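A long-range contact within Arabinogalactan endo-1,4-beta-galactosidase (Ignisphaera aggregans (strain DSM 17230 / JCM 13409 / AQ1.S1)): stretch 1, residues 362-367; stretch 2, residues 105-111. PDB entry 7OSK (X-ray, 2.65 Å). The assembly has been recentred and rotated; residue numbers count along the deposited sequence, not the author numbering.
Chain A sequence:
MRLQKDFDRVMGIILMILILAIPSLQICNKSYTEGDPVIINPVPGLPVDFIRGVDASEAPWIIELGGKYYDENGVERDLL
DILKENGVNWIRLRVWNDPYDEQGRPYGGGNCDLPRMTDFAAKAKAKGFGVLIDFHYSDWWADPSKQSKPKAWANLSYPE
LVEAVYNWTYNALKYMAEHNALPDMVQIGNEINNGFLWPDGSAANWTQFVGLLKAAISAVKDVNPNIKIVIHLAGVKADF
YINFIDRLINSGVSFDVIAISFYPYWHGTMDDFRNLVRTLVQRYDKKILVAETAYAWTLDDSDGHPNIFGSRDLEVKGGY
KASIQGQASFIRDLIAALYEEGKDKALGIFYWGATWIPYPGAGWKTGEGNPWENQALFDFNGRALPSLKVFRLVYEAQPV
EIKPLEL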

# COMPACT_ATOMS: atom_id res chain seq x y z
N ALA A 362 -2.90 16.70 9.48
CA ALA A 362 -2.81 15.45 8.72
C ALA A 362 -1.46 15.34 8.01
O ALA A 362 -1.39 14.93 6.85
CB ALA A 362 -3.94 15.37 7.71
N GLY A 363 -0.39 15.70 8.71
CA GLY A 363 0.95 15.58 8.17
C GLY A 363 1.47 14.16 8.27
O GLY A 363 0.75 13.26 8.71
N TRP A 364 2.72 13.97 7.88
CA TRP A 364 3.35 12.65 7.94
C TRP A 364 3.75 12.31 9.37
O TRP A 364 4.09 11.17 9.69
CB TRP A 364 4.59 12.61 7.05
CG TRP A 364 5.80 13.19 7.70
CD1 TRP A 364 6.10 14.51 7.85
CD2 TRP A 364 6.88 12.47 8.31
NE1 TRP A 364 7.30 14.66 8.51
CE2 TRP A 364 7.79 13.41 8.80
CE3 TRP A 364 7.15 11.11 8.47
CZ2 TRP A 364 8.97 13.04 9.45
CZ3 TRP A 364 8.32 10.74 9.12
CH2 TRP A 364 9.21 11.71 9.60
N LYS A 365 3.70 13.32 10.24
CA LYS A 365 4.15 13.19 11.61
C LYS A 365 3.43 14.23 12.45
O LYS A 365 3.05 15.29 11.94
CB LYS A 365 5.67 13.38 11.70
CG LYS A 365 6.28 13.13 13.06
CD LYS A 365 7.79 13.31 13.02
CE LYS A 365 8.43 13.02 14.37
NZ LYS A 365 9.91 13.11 14.32
N THR A 366 3.22 13.94 13.73
CA THR A 366 2.62 14.91 14.63
C THR A 366 3.48 16.16 14.68
O THR A 366 4.67 16.10 15.01
CB THR A 366 2.45 14.33 16.05
OG1 THR A 366 1.49 13.27 16.02
CG2 THR A 366 1.98 15.41 17.02
N GLY A 367 2.88 17.30 14.33
CA GLY A 367 3.57 18.57 14.35
C GLY A 367 4.14 18.98 13.01
O GLY A 367 4.31 20.17 12.74
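Stretch 2 105-111: RPYGGGN

Neither stretch forms a regular helix or strand, yet the two loop segments, more than 250 residues apart in sequence, run alongside each other in opposite directions: as stretch 1 advances from Gly363 to Thr366, its neighbours step back from Gly109 to Pro106. The backbones come very close, with Trp364 CA 4.0 Å from Gly109 CA and Lys365 CA 4.3 Å from Gly108 CA. Stretch 2 arrives extended through Arg105 and Pro106, then folds into a type I' turn from Gly108 to Asn111, closed by the hydrogen bond from Asn111 N to Gly108 O at 3.1 Å. All four turn residues have positive phi, a region that glycine enters easily.

The firmest backbone link runs from Thr366 N to Tyr107 O, 2.8 Å. Near the turn, Gly109 N makes only a weak hydrogen bond to Gly363 O, 3.4 Å, but a water reinforces this end, accepting from Gly110 N at 2.7 Å and donating to Gly363 O at 2.6 Å.

The glycines make this closeness possible. A CB on Gly108 would lie 2.4 Å from Thr366 N, and one on Gly109 would lie 3.0 Å from Trp364 O; both would clash. Gly108 and Gly110 also have backbone angles that would jam a CB against the preceding carbonyl.

Among the side chains, Thr366 contributes most. Its CA-to-CB bond points toward stretch 2, and with chi1 in the m well its OG1 donates a very short hydrogen bond to Pro106 O, 2.4 Å. Pro106, lacking an amide proton, still offers its carbonyl as acceptor. The CA-to-CB bonds of Trp364, Lys365 and Tyr107 point away. Trp364 and Tyr107 make contact through their main chains, while Lys365 CG still passes 4.0 Å from Tyr107 O. Asn111 instead braces its own turn, its OD1 accepting a weak hydrogen bond from Gly108 N at 2.6 Å.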

# COMPACT_ATOMS: atom_id res chain seq x y z
N ARG A 105 -0.66 10.59 23.22
CA ARG A 105 -0.55 11.45 22.05
C ARG A 105 -0.22 10.63 20.80
O ARG A 105 0.62 9.75 20.84
CB ARG A 105 0.53 12.52 22.27
CG ARG A 105 0.29 13.41 23.47
CD ARG A 105 0.92 14.78 23.28
NE ARG A 105 2.36 14.71 22.99
CZ ARG A 105 3.31 14.71 23.92
NH1 ARG A 105 3.00 14.76 25.21
NH2 ARG A 105 4.58 14.64 23.56
N PRO A 106 -0.90 10.93 19.67
CA PRO A 106 -0.68 10.18 18.43
C PRO A 106 0.64 10.50 17.73
O PRO A 106 1.11 11.64 17.79
CB PRO A 106 -1.87 10.59 17.56
CG PRO A 106 -2.20 11.96 18.02
CD PRO A 106 -1.93 11.97 19.50
N TYR A 107 1.22 9.51 17.05
CA TYR A 107 2.46 9.70 16.32
C TYR A 107 2.25 10.52 15.05
O TYR A 107 3.09 11.35 14.69
CB TYR A 107 3.07 8.34 15.94
CG TYR A 107 3.68 7.56 17.10
CD1 TYR A 107 3.91 8.15 18.33
CD2 TYR A 107 4.02 6.22 16.95
CE1 TYR A 107 4.47 7.44 19.38
CE2 TYR A 107 4.58 5.50 17.99
CZ TYR A 107 4.80 6.11 19.20
OH TYR A 107 5.35 5.40 20.24
N GLY A 108 1.12 10.29 14.38
CA GLY A 108 0.81 10.97 13.14
C GLY A 108 0.85 10.02 11.95
O GLY A 108 0.74 8.81 12.11
N GLY A 109 1.03 10.58 10.76
CA GLY A 109 1.10 9.79 9.55
C GLY A 109 -0.19 9.03 9.30
O GLY A 109 -0.17 7.93 8.75
N GLY A 110 -1.31 9.63 9.70
CA GLY A 110 -2.62 9.03 9.51
C GLY A 110 -3.16 8.39 10.78
O GLY A 110 -4.37 8.19 10.90
N ASN A 111 -2.28 8.09 11.73
CA ASN A 111 -2.67 7.45 12.98
C ASN A 111 -3.51 6.20 12.72
O ASN A 111 -4.67 6.11 13.14
CB ASN A 111 -3.44 8.44 13.86
CG ASN A 111 -2.60 9.64 14.23
OD1 ASN A 111 -1.41 9.51 14.47
ND2 ASN A 111 -3.22 10.81 14.25
O HOH W 1 -1.43 12.36 9.83